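Local structure of PAN2-PAN3 deadenylation complex catalytic subunit pan2 (Neurospora crassa, 4CZX) at residues Ser31-Trp43 / Pro74-Phe87. The protein probably shortens the poly(A) tails of cytoplasmic mRNA as the catalytic subunit of the PAN2-PAN3 complex, this chain being its N-terminal WD40 domain. Numbering follows the deposited sequence.
Sequences STIAFDNQDELLW and PLRQFLFVDKGVIF
F80, F78 and F87 gather around W43 in an aromatic cluster, with W43 meeting each phenylalanine differently. W43 CB makes a CH-pi contact over the centre of one F78 face, 3.6 Å from the ring centroid, while L75 CD2 lies over the opposite face nearer the rim. The indole and the F80 ring are inclined to each other at 41°, and the closest approach is W43 CD1 to F80 CE1 at 3.3 Å. F87 turns its edge to the six-membered ring of W43 in an offset edge-to-face pair, and V85 CG2 packs obliquely against W43 CZ2. A second CH-pi contact brings D36 CA almost straight above the F80 ring, 3.6 Å from its centroid, while A34 CB reaches the edge of that ring in its plane. The cluster lies between the two inner strands of each of two consecutive beta-propeller blades, predicted WD repeats 1 and 2; strands 32-35 and 77-80 run nearly parallel (16°) but belong to separate sheets. Among the polar groups, W43 NE1 donates to D36 OD2 (3.0 Å) on the anti side but tilted well out of the carboxylate plane. D36 CG stands anti to the backbone N (chi1 -154°), which places OD1 to accept from Q38 N, above that plane, in an Asx turn, and R98 forms a salt bridge to OD2. An alanine in place of W43 would probably open a gap among the three phenylalanine rings and leave D36 OD2 without its indole N-H donor. At the other end of the interface, S31 OG donates to L75 O in an unusually short bond (2.5 Å), in the carbonyl plane, on a lone pair. A water bridges T32 OG1 and F78 N, 2.9 Å from each, and T32 CG2 packs obliquely against F78 CE2.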
ATOM      1  N   SER A  31      18.562  18.705  11.290  1.00 23.02           N
ATOM      2  CA  SER A  31      19.927  18.194  11.273  1.00 22.30           C
ATOM      3  C   SER A  31      20.888  19.248  10.746  1.00 24.67           C
ATOM      4  O   SER A  31      22.100  19.199  11.014  1.00 25.28           O
ATOM      5  CB  SER A  31      20.011  16.934  10.405  1.00 23.11           C
ATOM      6  OG  SER A  31      19.625  17.240   9.066  1.00 24.16           O
ATOM      7  N   THR A  32      20.353  20.190   9.970  1.00 22.19           N
ATOM      8  CA  THR A  32      21.166  21.272   9.413  1.00 26.98           C
ATOM      9  C   THR A  32      20.232  22.314   8.786  1.00 26.45           C
ATOM     10  O   THR A  32      19.088  21.995   8.424  1.00 23.76           O
ATOM     11  CB  THR A  32      22.177  20.737   8.360  1.00 24.55           C
ATOM     12  OG1 THR A  32      23.040  21.791   7.917  1.00 24.95           O
ATOM     13  CG2 THR A  32      21.445  20.140   7.145  1.00 27.10           C
ATOM     14  N   ILE A  33      20.687  23.559   8.704  1.00 24.31           N
ATOM     15  CA  ILE A  33      19.982  24.580   7.926  1.00 22.60           C
ATOM     16  C   ILE A  33      20.983  25.385   7.108  1.00 26.71           C
ATOM     17  O   ILE A  33      22.147  25.524   7.501  1.00 23.91           O
ATOM     18  CB  ILE A  33      19.153  25.544   8.824  1.00 26.16           C
ATOM     19  CG1 ILE A  33      20.067  26.515   9.583  1.00 29.19           C
ATOM     20  CG2 ILE A  33      18.247  24.760   9.812  1.00 23.18           C
ATOM     21  CD1 ILE A  33      19.317  27.443  10.521  1.00 23.33           C
ATOM     22  N   ALA A  34      20.535  25.912   5.971  1.00 22.72           N
ATOM     23  CA  ALA A  34      21.379  26.786   5.147  1.00 24.64           C
ATOM     24  C   ALA A  34      20.552  27.677   4.235  1.00 27.85           C
ATOM     25  O   ALA A  34      19.623  27.218   3.564  1.00 25.00           O
ATOM     26  CB  ALA A  34      22.357  25.962   4.304  1.00 21.02           C
ATOM     27  N   PHE A  35      20.902  28.956   4.212  1.00 24.24           N
ATOM     28  CA  PHE A  35      20.374  29.882   3.224  1.00 25.99           C
ATOM     29  C   PHE A  35      20.847  29.525   1.825  1.00 30.33           C
ATOM     30  O   PHE A  35      22.037  29.326   1.608  1.00 28.72           O
ATOM     31  CB  PHE A  35      20.806  31.310   3.558  1.00 27.86           C
ATOM     32  CG  PHE A  35      20.000  31.947   4.645  1.00 30.23           C
ATOM     33  CD1 PHE A  35      18.725  32.429   4.382  1.00 30.38           C
ATOM     34  CD2 PHE A  35      20.521  32.086   5.924  1.00 26.92           C
ATOM     35  CE1 PHE A  35      17.979  33.027   5.377  1.00 32.91           C
ATOM     36  CE2 PHE A  35      19.786  32.687   6.925  1.00 30.12           C
ATOM     37  CZ  PHE A  35      18.511  33.156   6.655  1.00 33.37           C
ATOM     38  N   ASP A  36      19.913  29.454   0.878  1.00 26.57           N
ATOM     39  CA  ASP A  36      20.252  29.346  -0.536  1.00 26.33           C
ATOM     40  C   ASP A  36      20.965  30.624  -0.988  1.00 31.24           C
ATOM     41  O   ASP A  36      20.834  31.681  -0.359  1.00 32.41           O
ATOM     42  CB  ASP A  36      18.973  29.142  -1.378  1.00 24.70           C
ATOM     43  CG  ASP A  36      19.225  28.419  -2.685  1.00 30.69           C
ATOM     44  OD1 ASP A  36      20.238  28.698  -3.364  1.00 29.34           O
ATOM     45  OD2 ASP A  36      18.383  27.567  -3.042  1.00 29.47           O
ATOM     46  N   ASN A  37      21.684  30.568  -2.098  1.00 30.53           N
ATOM     47  CA  ASN A  37      22.177  31.832  -2.641  1.00 35.87           C
ATOM     48  C   ASN A  37      21.286  32.390  -3.763  1.00 38.01           C
ATOM     49  O   ASN A  37      21.666  33.338  -4.442  1.00 35.26           O
ATOM     50  CB  ASN A  37      23.635  31.707  -3.112  1.00 51.48           C
ATOM     51  CG  ASN A  37      23.867  30.542  -4.049  1.00 49.70           C
ATOM     52  OD1 ASN A  37      22.951  30.066  -4.717  1.00 49.72           O
ATOM     53  ND2 ASN A  37      25.113  30.077  -4.106  1.00 42.86           N
ATOM     54  N   GLN A  38      20.092  31.823  -3.944  1.00 30.83           N
ATOM     55  CA  GLN A  38      19.104  32.433  -4.827  1.00 35.84           C
ATOM     56  C   GLN A  38      17.683  32.137  -4.363  1.00 40.20           C
ATOM     57  O   GLN A  38      17.455  31.264  -3.506  1.00 34.30           O
ATOM     58  CB  GLN A  38      19.282  31.951  -6.264  1.00 37.62           C
ATOM     59  CG  GLN A  38      19.104  30.453  -6.430  1.00 33.86           C
ATOM     60  CD  GLN A  38      19.136  30.021  -7.884  1.00 41.40           C
ATOM     61  OE1 GLN A  38      18.091  29.804  -8.502  1.00 46.01           O
ATOM     62  NE2 GLN A  38      20.339  29.885  -8.437  1.00 35.01           N
ATOM     63  N   ASP A  39      16.744  32.894  -4.923  1.00 35.69           N
ATOM     64  CA  ASP A  39      15.313  32.649  -4.772  1.00 39.20           C
ATOM     65  C   ASP A  39      14.788  32.830  -3.346  1.00 39.18           C
ATOM     66  O   ASP A  39      13.677  32.385  -3.039  1.00 40.88           O
ATOM     67  CB  ASP A  39      14.973  31.241  -5.276  1.00 35.81           C
ATOM     68  CG  ASP A  39      15.225  31.092  -6.758  1.00 45.02           C
ATOM     69  OD1 ASP A  39      15.277  32.136  -7.433  1.00 44.76           O
ATOM     70  OD2 ASP A  39      15.376  29.956  -7.251  1.00 45.99           O
ATOM     71  N   GLU A  40      15.575  33.478  -2.490  1.00 34.30           N
ATOM     72  CA  GLU A  40      15.137  33.806  -1.133  1.00 32.95           C
ATOM     73  C   GLU A  40      14.799  32.562  -0.304  1.00 34.36           C
ATOM     74  O   GLU A  40      13.923  32.599   0.569  1.00 37.38           O
ATOM     75  CB  GLU A  40      13.924  34.735  -1.182  1.00 40.07           C
ATOM     76  CG  GLU A  40      14.220  36.061  -1.845  1.00 47.09           C
ATOM     77  CD  GLU A  40      15.306  36.801  -1.104  1.00 51.20           C
ATOM     78  OE1 GLU A  40      14.993  37.375  -0.041  1.00 52.44           O
ATOM     79  OE2 GLU A  40      16.468  36.776  -1.568  1.00 49.75           O
ATOM     80  N   LEU A  41      15.503  31.467  -0.561  1.00 27.81           N
ATOM     81  CA  LEU A  41      15.174  30.207   0.108  1.00 25.66           C
ATOM     82  C   LEU A  41      16.036  29.934   1.334  1.00 27.16           C
ATOM     83  O   LEU A  41      17.240  30.206   1.348  1.00 32.11           O
ATOM     84  CB  LEU A  41      15.306  29.034  -0.868  1.00 27.53           C
ATOM     85  CG  LEU A  41      14.378  29.069  -2.083  1.00 31.98           C
ATOM     86  CD1 LEU A  41      14.643  27.875  -2.991  1.00 34.23           C
ATOM     87  CD2 LEU A  41      12.923  29.114  -1.633  1.00 32.26           C
ATOM     88  N   LEU A  42      15.396  29.389   2.360  1.00 23.67           N
ATOM     89  CA  LEU A  42      16.098  28.754   3.475  1.00 25.85           C
ATOM     90  C   LEU A  42      15.802  27.257   3.448  1.00 25.12           C
ATOM     91  O   LEU A  42      14.633  26.843   3.384  1.00 29.43           O
ATOM     92  CB  LEU A  42      15.673  29.355   4.815  1.00 27.02           C
ATOM     93  CG  LEU A  42      16.342  28.755   6.063  1.00 31.33           C
ATOM     94  CD1 LEU A  42      17.824  29.123   6.137  1.00 28.11           C
ATOM     95  CD2 LEU A  42      15.620  29.205   7.323  1.00 27.98           C
ATOM     96  N   TRP A  43      16.855  26.447   3.488  1.00 23.13           N
ATOM     97  CA  TRP A  43      16.714  24.993   3.466  1.00 23.60           C
ATOM     98  C   TRP A  43      16.949  24.367   4.838  1.00 25.02           C
ATOM     99  O   TRP A  43      17.883  24.752   5.555  1.00 22.79           O
ATOM    100  CB  TRP A  43      17.680  24.393   2.449  1.00 22.56           C
ATOM    101  CG  TRP A  43      17.296  24.733   1.025  1.00 23.77           C
ATOM    102  CD1 TRP A  43      17.614  25.868   0.340  1.00 27.15           C
ATOM    103  CD2 TRP A  43      16.496  23.938   0.136  1.00 23.70           C
ATOM    104  NE1 TRP A  43      17.075  25.824  -0.930  1.00 23.85           N
ATOM    105  CE2 TRP A  43      16.386  24.649  -1.077  1.00 25.02           C
ATOM    106  CE3 TRP A  43      15.872  22.686   0.246  1.00 24.99           C
ATOM    107  CZ2 TRP A  43      15.674  24.155  -2.179  1.00 24.89           C
ATOM    108  CZ3 TRP A  43      15.160  22.196  -0.851  1.00 22.46           C
ATOM    109  CH2 TRP A  43      15.073  22.926  -2.045  1.00 23.09           C
ATOM    110  N   PRO A  74      20.553  11.340   8.921  1.00 23.49           N
ATOM    111  CA  PRO A  74      20.358  12.788   8.814  1.00 26.00           C
ATOM    112  C   PRO A  74      20.818  13.387   7.493  1.00 24.43           C
ATOM    113  O   PRO A  74      21.745  12.887   6.863  1.00 23.80           O
ATOM    114  CB  PRO A  74      21.214  13.356   9.964  1.00 28.37           C
ATOM    115  CG  PRO A  74      22.154  12.264  10.327  1.00 29.76           C
ATOM    116  CD  PRO A  74      21.415  10.979  10.062  1.00 26.13           C
ATOM    117  N   LEU A  75      20.154  14.461   7.097  1.00 23.74           N
ATOM    118  CA  LEU A  75      20.638  15.290   6.007  1.00 22.95           C
ATOM    119  C   LEU A  75      21.801  16.070   6.615  1.00 25.79           C
ATOM    120  O   LEU A  75      21.602  16.812   7.568  1.00 26.11           O
ATOM    121  CB  LEU A  75      19.535  16.213   5.476  1.00 25.15           C
ATOM    122  CG  LEU A  75      19.632  16.633   4.003  1.00 25.48           C
ATOM    123  CD1 LEU A  75      18.401  17.445   3.580  1.00 20.40           C
ATOM    124  CD2 LEU A  75      20.907  17.429   3.758  1.00 26.37           C
ATOM    125  N   ARG A  76      23.007  15.866   6.098  1.00 22.82           N
ATOM    126  CA  ARG A  76      24.202  16.381   6.777  1.00 23.19           C
ATOM    127  C   ARG A  76      24.561  17.810   6.405  1.00 24.14           C
ATOM    128  O   ARG A  76      25.045  18.573   7.257  1.00 21.63           O
ATOM    129  CB  ARG A  76      25.395  15.469   6.491  1.00 29.51           C
ATOM    130  CG  ARG A  76      25.149  14.005   6.844  1.00 35.67           C
ATOM    131  CD  ARG A  76      26.007  13.613   7.980  1.00 29.29           C
ATOM    132  NE  ARG A  76      25.755  12.266   8.464  1.00 23.20           N
ATOM    133  CZ  ARG A  76      25.617  11.982   9.757  1.00 21.64           C
ATOM    134  NH1 ARG A  76      25.689  12.959  10.649  1.00 26.89           N
ATOM    135  NH2 ARG A  76      25.383  10.734  10.145  1.00 24.13           N
ATOM    136  N   GLN A  77      24.353  18.166   5.140  1.00 22.25           N
ATOM    137  CA  GLN A  77      24.778  19.481   4.630  1.00 20.56           C
ATOM    138  C   GLN A  77      24.131  19.784   3.272  1.00 23.03           C
ATOM    139  O   GLN A  77      23.813  18.859   2.508  1.00 21.62           O
ATOM    140  CB  GLN A  77      26.305  19.541   4.497  1.00 22.54           C
ATOM    141  CG  GLN A  77      26.900  20.952   4.246  1.00 25.02           C
ATOM    142  CD  GLN A  77      28.358  20.900   3.792  1.00 21.72           C
ATOM    143  OE1 GLN A  77      29.078  19.952   4.103  1.00 22.73           O
ATOM    144  NE2 GLN A  77      28.777  21.887   3.005  1.00 25.33           N
ATOM    145  N   PHE A  78      23.935  21.076   3.009  1.00 21.01           N
ATOM    146  CA  PHE A  78      23.522  21.598   1.703  1.00 22.06           C
ATOM    147  C   PHE A  78      24.685  22.320   1.021  1.00 27.81           C
ATOM    148  O   PHE A  78      25.558  22.888   1.696  1.00 26.06           O
ATOM    149  CB  PHE A  78      22.376  22.604   1.836  1.00 21.71           C
ATOM    150  CG  PHE A  78      21.144  22.078   2.509  1.00 22.12           C
ATOM    151  CD1 PHE A  78      20.206  21.337   1.800  1.00 22.12           C
ATOM    152  CD2 PHE A  78      20.881  22.399   3.836  1.00 27.04           C
ATOM    153  CE1 PHE A  78      19.043  20.877   2.427  1.00 25.52           C
ATOM    154  CE2 PHE A  78      19.725  21.943   4.467  1.00 28.47           C
ATOM    155  CZ  PHE A  78      18.803  21.180   3.758  1.00 22.97           C
ATOM    156  N   LEU A  79      24.699  22.303  -0.310  1.00 22.56           N
ATOM    157  CA  LEU A  79      25.486  23.269  -1.090  1.00 22.41           C
ATOM    158  C   LEU A  79      24.629  23.751  -2.250  1.00 24.49           C
ATOM    159  O   LEU A  79      23.716  23.041  -2.683  1.00 24.07           O
ATOM    160  CB  LEU A  79      26.789  22.672  -1.623  1.00 27.03           C
ATOM    161  CG  LEU A  79      27.992  22.491  -0.688  1.00 33.25           C
ATOM    162  CD1 LEU A  79      29.133  21.880  -1.482  1.00 27.57           C
ATOM    163  CD2 LEU A  79      28.417  23.812  -0.052  1.00 29.14           C
ATOM    164  N   PHE A  80      24.931  24.947  -2.749  1.00 22.81           N
ATOM    165  CA  PHE A  80      24.096  25.594  -3.749  1.00 26.80           C
ATOM    166  C   PHE A  80      24.860  26.021  -4.988  1.00 29.54           C
ATOM    167  O   PHE A  80      25.924  26.654  -4.888  1.00 27.29           O
ATOM    168  CB  PHE A  80      23.408  26.815  -3.133  1.00 26.31           C
ATOM    169  CG  PHE A  80      22.654  26.495  -1.890  1.00 24.64           C
ATOM    170  CD1 PHE A  80      21.391  25.925  -1.965  1.00 26.13           C
ATOM    171  CD2 PHE A  80      23.224  26.713  -0.639  1.00 26.00           C
ATOM    172  CE1 PHE A  80      20.693  25.586  -0.810  1.00 24.41           C
ATOM    173  CE2 PHE A  80      22.533  26.390   0.517  1.00 26.72           C
ATOM    174  CZ  PHE A  80      21.264  25.828   0.432  1.00 27.10           C
ATOM    175  N   VAL A  81      24.302  25.683  -6.154  1.00 25.26           N
ATOM    176  CA  VAL A  81      24.818  26.141  -7.445  1.00 31.10           C
ATOM    177  C   VAL A  81      23.661  26.631  -8.310  1.00 30.57           C
ATOM    178  O   VAL A  81      22.498  26.517  -7.922  1.00 26.06           O
ATOM    179  CB  VAL A  81      25.595  25.034  -8.185  1.00 32.22           C
ATOM    180  CG1 VAL A  81      26.726  24.490  -7.288  1.00 27.98           C
ATOM    181  CG2 VAL A  81      24.670  23.914  -8.594  1.00 31.79           C
ATOM    182  N   ASP A  82      23.973  27.198  -9.472  1.00 27.52           N
ATOM    183  CA  ASP A  82      22.925  27.744 -10.328  1.00 31.08           C
ATOM    184  C   ASP A  82      21.855  26.713 -10.699  1.00 34.31           C
ATOM    185  O   ASP A  82      20.664  27.008 -10.626  1.00 33.26           O
ATOM    186  CB  ASP A  82      23.543  28.347 -11.594  1.00 36.65           C
ATOM    187  CG  ASP A  82      24.301  29.631 -11.309  1.00 59.00           C
ATOM    188  OD1 ASP A  82      24.056  30.243 -10.246  1.00 61.95           O
ATOM    189  OD2 ASP A  82      25.143  30.030 -12.141  1.00 67.37           O
ATOM    190  N   LYS A  83      22.271  25.504 -11.064  1.00 30.10           N
ATOM    191  CA  LYS A  83      21.321  24.495 -11.554  1.00 35.40           C
ATOM    192  C   LYS A  83      20.433  23.899 -10.460  1.00 37.50           C
ATOM    193  O   LYS A  83      19.308  23.472 -10.726  1.00 32.28           O
ATOM    194  CB  LYS A  83      22.068  23.364 -12.260  1.00 42.49           C
ATOM    195  CG  LYS A  83      22.561  23.704 -13.667  1.00 51.21           C
ATOM    196  CD  LYS A  83      23.744  22.814 -14.027  1.00 64.15           C
ATOM    197  CE  LYS A  83      23.898  22.610 -15.528  1.00 72.03           C
ATOM    198  NZ  LYS A  83      25.024  21.663 -15.812  1.00 73.59           N
ATOM    199  N   GLY A  84      20.934  23.845  -9.232  1.00 33.38           N
ATOM    200  CA  GLY A  84      20.141  23.281  -8.157  1.00 29.55           C
ATOM    201  C   GLY A  84      20.867  23.168  -6.835  1.00 26.38           C
ATOM    202  O   GLY A  84      21.871  23.841  -6.602  1.00 28.61           O
ATOM    203  N   VAL A  85      20.346  22.302  -5.975  1.00 23.98           N
ATOM    204  CA  VAL A  85      20.875  22.138  -4.632  1.00 21.36           C
ATOM    205  C   VAL A  85      21.564  20.793  -4.514  1.00 26.02           C
ATOM    206  O   VAL A  85      21.047  19.781  -4.996  1.00 24.33           O
ATOM    207  CB  VAL A  85      19.761  22.230  -3.581  1.00 24.51           C
ATOM    208  CG1 VAL A  85      20.355  22.116  -2.134  1.00 23.25           C
ATOM    209  CG2 VAL A  85      18.964  23.515  -3.780  1.00 24.81           C
ATOM    210  N   ILE A  86      22.722  20.780  -3.859  1.00 22.37           N
ATOM    211  CA  ILE A  86      23.413  19.532  -3.564  1.00 23.02           C
ATOM    212  C   ILE A  86      23.184  19.154  -2.099  1.00 23.85           C
ATOM    213  O   ILE A  86      23.291  19.992  -1.195  1.00 22.76           O
ATOM    214  CB  ILE A  86      24.916  19.627  -3.870  1.00 25.83           C
ATOM    215  CG1 ILE A  86      25.130  20.265  -5.253  1.00 28.99           C
ATOM    216  CG2 ILE A  86      25.579  18.249  -3.810  1.00 21.98           C
ATOM    217  CD1 ILE A  86      26.580  20.448  -5.608  1.00 27.66           C
ATOM    218  N   PHE A  87      22.819  17.896  -1.896  1.00 21.61           N
ATOM    219  CA  PHE A  87      22.445  17.366  -0.580  1.00 24.96           C
ATOM    220  C   PHE A  87      23.388  16.235  -0.195  1.00 23.47           C
ATOM    221  O   PHE A  87      23.613  15.319  -0.992  1.00 23.69           O
ATOM    222  CB  PHE A  87      21.005  16.833  -0.593  1.00 22.41           C
ATOM    223  CG  PHE A  87      19.982  17.801  -1.144  1.00 25.10           C
ATOM    224  CD1 PHE A  87      19.655  17.805  -2.503  1.00 23.56           C
ATOM    225  CD2 PHE A  87      19.301  18.652  -0.289  1.00 21.75           C
ATOM    226  CE1 PHE A  87      18.679  18.687  -3.015  1.00 25.39           C
ATOM    227  CE2 PHE A  87      18.333  19.521  -0.767  1.00 20.95           C
ATOM    228  CZ  PHE A  87      18.013  19.548  -2.140  1.00 24.21           C
TER
HETATM  229  O   HOH W   1      23.975  22.760   5.385  1.00 22.91           O